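Local coordinates for protein branched-chain alpha-ketoacid decarboxylase (Lactococcus lactis, PDB 2VBF) that probably decarboxylates branched-chain and aromatic 2-keto acids to the corresponding aldehydes, using thiamine diphosphate and a magnesium ion in each subunit, at residues His446-Gly451 against Pro472-Ile477; Ser122-Val127 against Pro188-Ala193; Ser275-Tyr280 against Gln361-Gln366; Gly98-Ile103 against Lys148-Val153. All coordinates share one frame; numbering follows the deposited sequence.

Contact 1: residues His446-Gly451 against Pro472-Ile477; sequences HLLFIG and PICFII. With TPP (thiamine diphosphate), chain F.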
# COMPACT_ATOMS: atom_id res chain seq x y z
N HIS A 446 13.31 -18.33 -12.26
CA HIS A 446 12.26 -17.37 -12.54
C HIS A 446 12.68 -16.31 -13.54
O HIS A 446 13.75 -15.69 -13.41
CB HIS A 446 11.77 -16.72 -11.25
CG HIS A 446 10.91 -17.62 -10.43
ND1 HIS A 446 11.32 -18.88 -10.04
CD2 HIS A 446 9.66 -17.46 -9.93
CE1 HIS A 446 10.36 -19.45 -9.33
NE2 HIS A 446 9.33 -18.62 -9.26
N LEU A 447 11.82 -16.13 -14.54
CA LEU A 447 11.93 -15.09 -15.54
C LEU A 447 10.76 -14.13 -15.34
O LEU A 447 9.60 -14.54 -15.48
CB LEU A 447 11.88 -15.70 -16.94
CG LEU A 447 13.18 -16.35 -17.45
CD1 LEU A 447 13.56 -17.59 -16.65
CD2 LEU A 447 13.02 -16.69 -18.91
N LEU A 448 11.07 -12.88 -14.99
CA LEU A 448 10.07 -11.83 -14.78
C LEU A 448 10.00 -10.86 -15.95
O LEU A 448 11.02 -10.35 -16.39
CB LEU A 448 10.41 -11.02 -13.53
CG LEU A 448 9.55 -9.79 -13.22
CD1 LEU A 448 8.09 -10.20 -12.96
CD2 LEU A 448 10.12 -9.00 -12.06
N PHE A 449 8.78 -10.61 -16.41
CA PHE A 449 8.50 -9.58 -17.38
C PHE A 449 7.56 -8.58 -16.74
O PHE A 449 6.40 -8.89 -16.45
CB PHE A 449 7.88 -10.19 -18.63
CG PHE A 449 8.78 -11.19 -19.31
CD1 PHE A 449 9.71 -10.77 -20.25
CD2 PHE A 449 8.74 -12.53 -18.97
CE1 PHE A 449 10.57 -11.68 -20.85
CE2 PHE A 449 9.59 -13.44 -19.57
CZ PHE A 449 10.50 -13.01 -20.51
N ILE A 450 8.09 -7.39 -16.49
CA ILE A 450 7.36 -6.31 -15.83
C ILE A 450 7.56 -5.00 -16.59
O ILE A 450 8.65 -4.71 -17.08
CB ILE A 450 7.77 -6.19 -14.34
CG1 ILE A 450 6.88 -5.18 -13.61
CG2 ILE A 450 9.26 -5.82 -14.18
CD1 ILE A 450 7.02 -5.23 -12.09
N GLY A 451 6.49 -4.21 -16.71
CA GLY A 451 6.55 -2.94 -17.37
C GLY A 451 7.23 -1.88 -16.52
O GLY A 451 7.30 -1.98 -15.29
N PRO A 472 17.03 -14.51 -10.15
CA PRO A 472 16.06 -14.52 -11.24
C PRO A 472 16.59 -13.74 -12.44
O PRO A 472 17.57 -13.01 -12.32
CB PRO A 472 14.87 -13.79 -10.63
CG PRO A 472 15.50 -12.80 -9.76
CD PRO A 472 16.61 -13.58 -9.09
N ILE A 473 15.91 -13.88 -13.58
CA ILE A 473 16.20 -13.11 -14.77
C ILE A 473 15.02 -12.14 -14.94
O ILE A 473 13.89 -12.56 -15.18
CB ILE A 473 16.35 -14.00 -16.02
CG1 ILE A 473 17.44 -15.06 -15.79
CG2 ILE A 473 16.62 -13.13 -17.27
CD1 ILE A 473 17.46 -16.16 -16.84
N CYS A 474 15.30 -10.85 -14.77
CA CYS A 474 14.27 -9.82 -14.75
C CYS A 474 14.37 -8.97 -16.00
O CYS A 474 15.44 -8.43 -16.29
CB CYS A 474 14.44 -8.94 -13.53
SG CYS A 474 14.33 -9.84 -11.99
N PHE A 475 13.26 -8.87 -16.73
CA PHE A 475 13.14 -8.05 -17.93
C PHE A 475 12.20 -6.88 -17.64
O PHE A 475 11.03 -7.10 -17.32
CB PHE A 475 12.57 -8.84 -19.10
CG PHE A 475 13.46 -9.96 -19.57
CD1 PHE A 475 14.49 -9.71 -20.47
CD2 PHE A 475 13.26 -11.25 -19.12
CE1 PHE A 475 15.30 -10.73 -20.91
CE2 PHE A 475 14.08 -12.28 -19.54
CZ PHE A 475 15.10 -12.03 -20.44
N ILE A 476 12.71 -5.66 -17.76
CA ILE A 476 11.92 -4.44 -17.54
C ILE A 476 11.58 -3.86 -18.91
O ILE A 476 12.48 -3.49 -19.67
CB ILE A 476 12.68 -3.38 -16.69
CG1 ILE A 476 13.12 -3.96 -15.33
CG2 ILE A 476 11.81 -2.13 -16.49
CD1 ILE A 476 14.36 -4.81 -15.35
N ILE A 477 10.29 -3.78 -19.23
CA ILE A 477 9.86 -3.25 -20.52
C ILE A 477 9.72 -1.73 -20.45
O ILE A 477 8.73 -1.20 -20.01
CB ILE A 477 8.58 -3.90 -21.04
CG1 ILE A 477 8.77 -5.42 -21.14
CG2 ILE A 477 8.20 -3.31 -22.38
CD1 ILE A 477 7.60 -6.17 -21.71
N1' TPP F . -3.10 0.66 -10.14
C2' TPP F . -3.00 -0.64 -9.70
CM2 TPP F . -2.52 -0.90 -8.30
N3' TPP F . -3.35 -1.66 -10.55
C4' TPP F . -3.80 -1.40 -11.82
N4' TPP F . -4.14 -2.41 -12.59
C5' TPP F . -3.89 -0.09 -12.28
C6' TPP F . -3.53 0.95 -11.43
C7' TPP F . -4.35 0.23 -13.69
N3 TPP F . -3.40 -0.22 -14.70
C2 TPP F . -3.45 -1.40 -15.42
S1 TPP F . -2.27 -1.64 -16.49
C5 TPP F . -1.64 -0.19 -16.11
C4 TPP F . -2.33 0.51 -15.13
CM4 TPP F . -1.95 1.87 -14.60
C6 TPP F . -0.40 0.25 -16.86
C7 TPP F . 0.81 -0.66 -16.71
O7 TPP F . 1.85 -0.07 -17.44
PA TPP F . 3.24 -0.80 -17.68
O1A TPP F . 3.67 -1.58 -16.45
O2A TPP F . 4.26 0.26 -18.07
O3A TPP F . 2.88 -1.88 -18.83
PB TPP F . 2.94 -1.67 -20.44
O1B TPP F . 1.54 -1.93 -20.93
O2B TPP F . 3.86 -2.75 -20.94
O3B TPP F . 3.44 -0.30 -20.79
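Residue for residue, His446-Gly451 runs beside Pro472-Ile477 as a pair of neighbouring parallel strands whose axes diverge by only 11°. Five main-chain hydrogen bonds hold them: Leu448 and Ile450 each donate their N-H to the partner strand and accept with their carbonyl O, and His446 O takes the amide N of Ile473 at 2.8 Å. The bond from Phe475 N to Leu448 O is 2.7 Å long, while that from Ile450 N to Phe475 O is the longest at 3.1 Å. Between these bonds Leu447 CA points its hydrogen at Ile473 O, 3.2 Å away.

Aromatic contact dominates the face that carries Phe449 and Phe475. Both rings leave the backbone with CG anti to the carbonyl carbon (both chi1 near -60°); the shared torsion sends them the same way, and their nearly parallel planes, 4° apart, are offset so far that little of one ring covers the other. Phe449 CE1 comes within 3.2 Å of Phe475 CD2, a tight fit. Trp383 meets Phe449 edge-to-face, and helix 525-537 brings Phe528 to the ring of Phe475.

The other apolar contacts are looser. Leu447 CD1 lies alongside Ile473 CD1 at 4.2 Å on the same face as the rings, whereas Leu448 CD2 faces Cys474 SG on the other.

At the C-terminal end, Gly451 CA comes within 3.3 Å of O1A of thiamine diphosphate, where a side chain would collide with the phosphate. The chemistry thus divides: main-chain polar groups and buried apolar side chains build the strand pair, and its glycine terminus, right before helix 452-458, leaves room for the diphosphate, whose charge that helix start would probably ease.

Contact 2: residues Ser122-Val127 against Pro188-Ala193; sequences SPTSKV and PVDVAA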
# COMPACT_ATOMS: atom_id res chain seq x y z
N SER A 122 -0.20 -6.89 17.60
CA SER A 122 -1.05 -5.85 18.17
C SER A 122 -0.61 -5.47 19.59
O SER A 122 0.19 -6.18 20.21
CB SER A 122 -2.53 -6.28 18.14
OG SER A 122 -2.74 -7.45 18.91
N PRO A 123 -1.12 -4.35 20.10
CA PRO A 123 -0.75 -3.93 21.47
C PRO A 123 -1.11 -4.98 22.54
O PRO A 123 -1.94 -5.86 22.30
CB PRO A 123 -1.54 -2.65 21.68
CG PRO A 123 -1.88 -2.16 20.32
CD PRO A 123 -2.02 -3.37 19.45
N THR A 124 -0.50 -4.88 23.71
CA THR A 124 -0.80 -5.85 24.77
C THR A 124 -2.29 -5.89 25.09
O THR A 124 -2.99 -4.88 24.94
CB THR A 124 -0.03 -5.55 26.09
OG1 THR A 124 -0.45 -4.28 26.61
CG2 THR A 124 1.47 -5.54 25.88
N SER A 125 -2.76 -7.05 25.51
CA SER A 125 -4.13 -7.21 25.97
C SER A 125 -4.56 -6.11 26.93
O SER A 125 -5.68 -5.60 26.84
CB SER A 125 -4.31 -8.59 26.64
OG SER A 125 -4.01 -9.63 25.73
N LYS A 126 -3.67 -5.73 27.85
CA LYS A 126 -4.00 -4.71 28.84
C LYS A 126 -4.22 -3.35 28.18
O LYS A 126 -5.18 -2.65 28.50
CB LYS A 126 -2.92 -4.58 29.92
CG LYS A 126 -3.15 -3.39 30.84
CD LYS A 126 -2.33 -3.45 32.11
CE LYS A 126 -2.50 -2.16 32.91
NZ LYS A 126 -3.89 -1.96 33.41
N VAL A 127 -3.34 -2.98 27.25
CA VAL A 127 -3.49 -1.70 26.53
C VAL A 127 -4.82 -1.68 25.76
O VAL A 127 -5.55 -0.69 25.77
CB VAL A 127 -2.31 -1.43 25.59
CG1 VAL A 127 -2.66 -0.34 24.56
CG2 VAL A 127 -1.06 -1.06 26.40
N PRO A 188 -1.65 -10.29 19.98
CA PRO A 188 -1.14 -9.31 20.95
C PRO A 188 0.24 -9.69 21.49
O PRO A 188 0.55 -10.87 21.61
CB PRO A 188 -2.21 -9.34 22.05
CG PRO A 188 -3.47 -9.83 21.33
CD PRO A 188 -2.94 -10.87 20.39
N VAL A 189 1.07 -8.70 21.80
CA VAL A 189 2.43 -8.97 22.33
C VAL A 189 2.48 -9.99 23.48
O VAL A 189 3.21 -10.98 23.40
CB VAL A 189 3.11 -7.69 22.79
CG1 VAL A 189 4.49 -8.02 23.38
CG2 VAL A 189 3.23 -6.74 21.60
N ASP A 190 1.74 -9.73 24.55
CA ASP A 190 1.71 -10.62 25.72
C ASP A 190 1.20 -12.03 25.39
O ASP A 190 1.53 -13.00 26.07
CB ASP A 190 0.89 -10.01 26.87
CG ASP A 190 -0.55 -9.75 26.50
OD1 ASP A 190 -1.46 -10.17 27.27
OD2 ASP A 190 -0.78 -9.15 25.42
N VAL A 191 0.38 -12.15 24.34
CA VAL A 191 -0.20 -13.45 24.01
C VAL A 191 0.84 -14.39 23.39
O VAL A 191 0.85 -15.59 23.70
CB VAL A 191 -1.46 -13.29 23.12
CG1 VAL A 191 -1.94 -14.64 22.63
CG2 VAL A 191 -2.56 -12.54 23.89
N ALA A 192 1.72 -13.85 22.55
CA ALA A 192 2.77 -14.64 21.91
C ALA A 192 3.70 -15.31 22.93
O ALA A 192 4.18 -16.42 22.71
CB ALA A 192 3.59 -13.77 20.97
N ALA A 193 3.93 -14.61 24.05
CA ALA A 193 4.77 -15.11 25.14
C ALA A 193 4.04 -16.02 26.13
O ALA A 193 4.68 -16.63 27.00
CB ALA A 193 5.39 -13.93 25.88
O HOH W 1 -1.48 -7.46 28.79
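Ser122 ends its strand beside Pro188, and its carbonyl O accepts the amide N of Val189 at 3.1 Å, the donor tilted 24° from the carbonyl plane. Its OG rests 3.2 Å from Pro188 CA without a hydrogen bond there; Asn186 is its main polar partner. Next, Pro123 O lies against Pro188 CB at 3.5 Å. Thr124 sets its methyl CG2 obliquely across Val189 CB, 4.1 Å away, packs on Asn569 of the second subunit, and caps helix 125-130: chi1 of 63° turns OG1 back to receive the amide of Val127. Ser125 then meets Asp190 twice. Its backbone N gives a straight bond of 2.9 Å to Asp190 OD2, reaching the carboxylate from above its plane, and its OG lies 3.0 Å from Asp190 OD1. A water accepts from Lys126 N and gives a weak bond to that same OD1. With an alanine in place of Asp190, the amide of Ser125 would probably be left without its acceptor and the bridging water without one of its holds. Val127 packs on Gln568 of the second subunit. A carboxylate set at the amino end of a helix, accepting from its first turn, would be expected to complement the partial positive charge gathered there.

Contact 3: residues Ser275-Tyr280 against Gln361-Gln366; sequences SFLGIY and QYIDKQ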
# COMPACT_ATOMS: atom_id res chain seq x y z
N SER A 275 -1.51 -33.47 -25.50
CA SER A 275 -2.94 -33.13 -25.56
C SER A 275 -3.27 -31.70 -25.08
O SER A 275 -4.44 -31.32 -25.09
CB SER A 275 -3.77 -34.13 -24.76
OG SER A 275 -3.54 -34.00 -23.38
N PHE A 276 -2.26 -30.93 -24.66
CA PHE A 276 -2.48 -29.52 -24.30
C PHE A 276 -2.65 -28.70 -25.58
O PHE A 276 -1.76 -28.69 -26.45
CB PHE A 276 -1.35 -28.95 -23.42
CG PHE A 276 -1.51 -27.48 -23.13
CD1 PHE A 276 -2.44 -27.05 -22.19
CD2 PHE A 276 -0.75 -26.52 -23.79
CE1 PHE A 276 -2.63 -25.69 -21.93
CE2 PHE A 276 -0.93 -25.16 -23.53
CZ PHE A 276 -1.87 -24.75 -22.59
N LEU A 277 -3.79 -28.01 -25.69
CA LEU A 277 -4.19 -27.30 -26.90
C LEU A 277 -3.62 -25.88 -26.99
O LEU A 277 -3.29 -25.40 -28.07
CB LEU A 277 -5.73 -27.23 -27.00
CG LEU A 277 -6.49 -28.56 -27.05
CD1 LEU A 277 -8.02 -28.35 -27.02
CD2 LEU A 277 -6.10 -29.37 -28.28
N GLY A 278 -3.47 -25.22 -25.85
CA GLY A 278 -3.19 -23.80 -25.80
C GLY A 278 -4.13 -23.13 -24.81
O GLY A 278 -4.86 -23.80 -24.06
N ILE A 279 -4.11 -21.80 -24.82
CA ILE A 279 -4.93 -20.99 -23.94
C ILE A 279 -6.24 -20.59 -24.63
O ILE A 279 -6.23 -19.98 -25.71
CB ILE A 279 -4.19 -19.70 -23.54
CG1 ILE A 279 -2.87 -20.03 -22.86
CG2 ILE A 279 -5.07 -18.81 -22.68
CD1 ILE A 279 -3.00 -20.77 -21.53
N TYR A 280 -7.36 -20.96 -24.01
CA TYR A 280 -8.67 -20.54 -24.47
C TYR A 280 -8.94 -19.14 -23.92
O TYR A 280 -8.93 -18.94 -22.71
CB TYR A 280 -9.74 -21.50 -24.00
CG TYR A 280 -11.13 -21.17 -24.50
CD1 TYR A 280 -11.42 -21.14 -25.87
CD2 TYR A 280 -12.16 -20.89 -23.62
CE1 TYR A 280 -12.70 -20.85 -26.33
CE2 TYR A 280 -13.44 -20.60 -24.07
CZ TYR A 280 -13.71 -20.58 -25.43
OH TYR A 280 -14.98 -20.28 -25.87
N GLN A 361 -7.84 -36.75 -32.49
CA GLN A 361 -6.74 -35.85 -32.77
C GLN A 361 -6.87 -34.61 -31.90
O GLN A 361 -7.89 -34.40 -31.24
CB GLN A 361 -6.77 -35.43 -34.25
CG GLN A 361 -6.54 -36.58 -35.23
CD GLN A 361 -5.22 -37.28 -34.99
OE1 GLN A 361 -5.18 -38.46 -34.60
NE2 GLN A 361 -4.12 -36.55 -35.19
N TYR A 362 -5.81 -33.81 -31.88
CA TYR A 362 -5.82 -32.54 -31.18
C TYR A 362 -5.87 -31.46 -32.27
O TYR A 362 -6.67 -31.57 -33.20
CB TYR A 362 -4.59 -32.45 -30.27
CG TYR A 362 -4.49 -33.64 -29.34
CD1 TYR A 362 -5.50 -33.92 -28.41
CD2 TYR A 362 -3.40 -34.51 -29.39
CE1 TYR A 362 -5.43 -35.01 -27.57
CE2 TYR A 362 -3.31 -35.61 -28.55
CZ TYR A 362 -4.33 -35.86 -27.64
OH TYR A 362 -4.24 -36.94 -26.80
N ILE A 363 -5.05 -30.42 -32.15
CA ILE A 363 -4.94 -29.41 -33.19
C ILE A 363 -3.49 -29.30 -33.59
O ILE A 363 -2.60 -29.64 -32.80
CB ILE A 363 -5.50 -28.05 -32.69
CG1 ILE A 363 -4.70 -27.52 -31.50
CG2 ILE A 363 -6.97 -28.18 -32.32
CD1 ILE A 363 -5.21 -26.18 -30.99
N ASP A 364 -3.24 -28.84 -34.81
CA ASP A 364 -1.88 -28.74 -35.32
C ASP A 364 -1.10 -27.75 -34.48
O ASP A 364 -1.54 -26.62 -34.27
CB ASP A 364 -1.87 -28.31 -36.79
CG ASP A 364 -2.49 -29.36 -37.72
OD1 ASP A 364 -2.91 -30.43 -37.24
OD2 ASP A 364 -2.55 -29.10 -38.95
N LYS A 365 0.04 -28.19 -33.96
CA LYS A 365 0.93 -27.31 -33.23
C LYS A 365 1.86 -26.61 -34.22
O LYS A 365 2.47 -27.26 -35.07
CB LYS A 365 1.74 -28.08 -32.18
CG LYS A 365 1.02 -28.23 -30.83
CD LYS A 365 1.96 -27.98 -29.65
CE LYS A 365 1.19 -27.80 -28.35
NZ LYS A 365 0.50 -29.04 -27.91
N GLN A 366 1.93 -25.29 -34.11
CA GLN A 366 2.83 -24.50 -34.95
C GLN A 366 4.28 -24.73 -34.51
O GLN A 366 4.57 -24.86 -33.32
CB GLN A 366 2.48 -23.02 -34.86
CG GLN A 366 3.16 -22.15 -35.92
CD GLN A 366 2.64 -20.72 -35.93
OE1 GLN A 366 1.99 -20.27 -34.98
NE2 GLN A 366 2.91 -20.01 -37.01
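Ser275 and Tyr362 bring the backbones to 6.3 Å between their CA atoms, and Leu277 and Ile363 to 6.7 Å, so a strand at the margin of its sheet meets an irregular segment through side chains and no main-chain pairing.

Tyr362 lays one ring face against Ser275. Ser275 CA stands over the middle of the ring, 3.7 Å from its centroid and 10° off the normal, a CH-pi contact; Ser275 CB leans toward the phenol end, 3.4 Å from Tyr362 CE1. The two hydroxyls look to neighbouring carbonyls, Tyr362 OH to Lys256 O and Ser275 OG to Leu257 O; the first of these holds the ring's far end. With an alanine at Tyr362, the carbonyl of Lys256 would probably lose its partner and a gap would open over Ser275.

Leu277 CD2 reaches between two residues of 361-366, 4.0 Å from both Tyr362 CB and Ile363 CG1, its side chain crossing each of theirs at about a right angle. Ile363 has CG1 between its backbone N and carbonyl carbon (chi1 62°), an arrangement that carries CD1 to 3.6 Å from Leu277 O. Helix 287-295 covers the same corner through Phe292 and Leu289.

Lys365, bent at its second and fourth side-chain torsions, swings NZ back to Phe276 O for a bond of 2.7 Å almost in line with the C=O.

Strand 276-279 is an outermost strand of the central-domain sheet within this chain, bordered on its inner side by strand 259-261. The segment fastened here belongs to the connection leading to helix 379-389 and the cofactor-binding sheet, as in the three-domain thiamine diphosphate decarboxylases.

Contact 4: residues Gly98-Ile103 against Lys148-Val153; sequences GELSAI and KMHEPV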
# COMPACT_ATOMS: atom_id res chain seq x y z
N GLY A 98 0.73 -1.43 9.35
CA GLY A 98 1.28 -2.55 8.60
C GLY A 98 0.18 -3.30 7.86
O GLY A 98 0.21 -3.47 6.63
N GLU A 99 -0.82 -3.74 8.62
CA GLU A 99 -1.90 -4.50 8.02
C GLU A 99 -2.67 -3.73 6.94
O GLU A 99 -2.97 -4.29 5.88
CB GLU A 99 -2.86 -5.05 9.10
CG GLU A 99 -3.56 -4.00 9.92
CD GLU A 99 -4.48 -4.61 10.97
OE1 GLU A 99 -4.39 -4.19 12.14
OE2 GLU A 99 -5.29 -5.50 10.59
N LEU A 100 -2.99 -2.46 7.18
CA LEU A 100 -3.71 -1.70 6.15
C LEU A 100 -2.86 -1.44 4.91
O LEU A 100 -3.41 -1.35 3.81
CB LEU A 100 -4.30 -0.40 6.71
CG LEU A 100 -5.45 -0.59 7.71
CD1 LEU A 100 -6.01 0.76 8.11
CD2 LEU A 100 -6.55 -1.51 7.18
N SER A 101 -1.55 -1.34 5.06
CA SER A 101 -0.67 -1.22 3.88
C SER A 101 -0.69 -2.49 3.03
O SER A 101 -0.52 -2.45 1.81
CB SER A 101 0.76 -0.89 4.31
OG SER A 101 0.89 0.40 4.90
N ALA A 102 -0.92 -3.63 3.68
CA ALA A 102 -0.85 -4.94 3.05
C ALA A 102 -2.21 -5.42 2.49
O ALA A 102 -2.26 -6.42 1.76
CB ALA A 102 -0.31 -5.97 4.09
N ILE A 103 -3.29 -4.70 2.79
CA ILE A 103 -4.65 -5.25 2.56
C ILE A 103 -4.95 -5.47 1.07
O ILE A 103 -5.67 -6.40 0.71
CB ILE A 103 -5.77 -4.46 3.28
CG1 ILE A 103 -7.06 -5.29 3.38
CG2 ILE A 103 -6.05 -3.12 2.61
CD1 ILE A 103 -8.06 -4.67 4.34
N LYS A 148 -12.17 -6.04 11.41
CA LYS A 148 -13.46 -5.93 10.72
C LYS A 148 -13.27 -5.58 9.24
O LYS A 148 -13.91 -6.16 8.36
CB LYS A 148 -14.36 -4.88 11.38
CG LYS A 148 -15.66 -4.70 10.61
CD LYS A 148 -16.74 -3.96 11.36
CE LYS A 148 -18.08 -4.17 10.65
NZ LYS A 148 -19.11 -3.18 11.07
N MET A 149 -12.36 -4.65 8.96
CA MET A 149 -12.08 -4.23 7.57
C MET A 149 -11.55 -5.39 6.71
O MET A 149 -11.66 -5.34 5.49
CB MET A 149 -11.11 -3.04 7.53
CG MET A 149 -11.72 -1.77 8.12
SD MET A 149 -10.55 -0.50 8.62
CE MET A 149 -9.90 0.01 7.03
N HIS A 150 -10.99 -6.43 7.34
CA HIS A 150 -10.51 -7.58 6.59
C HIS A 150 -11.59 -8.65 6.31
O HIS A 150 -11.30 -9.66 5.66
CB HIS A 150 -9.35 -8.23 7.34
CG HIS A 150 -8.05 -7.50 7.19
ND1 HIS A 150 -7.75 -6.37 7.92
CD2 HIS A 150 -6.99 -7.73 6.38
CE1 HIS A 150 -6.55 -5.94 7.57
NE2 HIS A 150 -6.07 -6.74 6.64
N GLU A 151 -12.80 -8.47 6.82
CA GLU A 151 -13.84 -9.49 6.67
C GLU A 151 -14.07 -9.91 5.21
O GLU A 151 -14.07 -11.11 4.93
CB GLU A 151 -15.14 -9.06 7.37
CG GLU A 151 -15.03 -9.17 8.88
CD GLU A 151 -16.22 -8.62 9.65
OE1 GLU A 151 -17.26 -8.27 9.03
OE2 GLU A 151 -16.12 -8.55 10.89
N PRO A 152 -14.20 -8.95 4.28
CA PRO A 152 -14.48 -9.38 2.90
C PRO A 152 -13.34 -10.06 2.14
O PRO A 152 -13.60 -10.61 1.06
CB PRO A 152 -14.83 -8.06 2.20
CG PRO A 152 -15.21 -7.12 3.32
CD PRO A 152 -14.24 -7.48 4.39
N VAL A 153 -12.11 -10.01 2.66
CA VAL A 153 -10.95 -10.51 1.97
C VAL A 153 -10.21 -11.60 2.77
O VAL A 153 -9.04 -11.91 2.51
CB VAL A 153 -9.99 -9.34 1.57
CG1 VAL A 153 -10.67 -8.41 0.57
CG2 VAL A 153 -9.52 -8.56 2.81
O HOH W 2 -3.69 -6.90 5.33
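Ile103 CA and His150 CA are the closest pair of CA atoms, 7.5 Å apart, where the helix holding Gly98-Ile103 passes the end of helix 145-149 and the 3-10 turn at 151-152; the backbones of Leu100 and Met149 stand farther off. No direct hydrogen bond joins the segments.

The imidazole of His150 fills the centre of the contact. Ile103, with CG1 anti to its backbone N (chi1 -163°), places CD1 squarely over one ring face, 3.7 Å from the centroid and 9° off the normal, in a CH-pi contact. Ile103 CG1 also touches Val153 CG2 at 4.1 Å. From another direction Glu99 brings OE2 to 3.3 Å from His150 CE1, its carboxylate plane at 35° to the ring; this oxygen is bonded to Tyr184 OH, while OE1 takes the amide of Gly96.

Helix 97-111 is the connecting helix of a beta-alpha-beta crossover between strands 89-94 and 116-122, in the N-terminal parallel sheet of a thiamine diphosphate enzyme. Its inner side meets that sheet, where Glu99 packs on Val120.

A water lies in the His150 ring plane, 2.7 Å from NE2, and donates to Glu99 O at 2.8 Å; on the ring's other nitrogen, ND1 is bonded to Phe146 O. The side chains of Leu100 and Met149 cross at about a right angle, with Leu100 CD2 3.7 Å from Met149 CE. Met149 also packs on Met149 of the second subunit, whose Ala107 touches Leu100.

From the N terminus, contact 4 opens first, at 98-103, and contact 2 opens at 122-127 before 148-153 closes contact 4; 188-193 then closes contact 2. The two therefore cross, and they belong to one alpha/beta domain: nearest atoms are about 7 Å apart, and both touch the second subunit. Contact 3 follows in series, closing an 80-residue excursion by joining an edge strand of the central sheet to the later connecting loop. Contact 1 comes last, spanning only 20 residues and pairing neighbouring strands of the C-terminal sheet. Contacts 2 and 3 lie farthest apart, about 57 Å between centres, on opposite sides of the chain's centre.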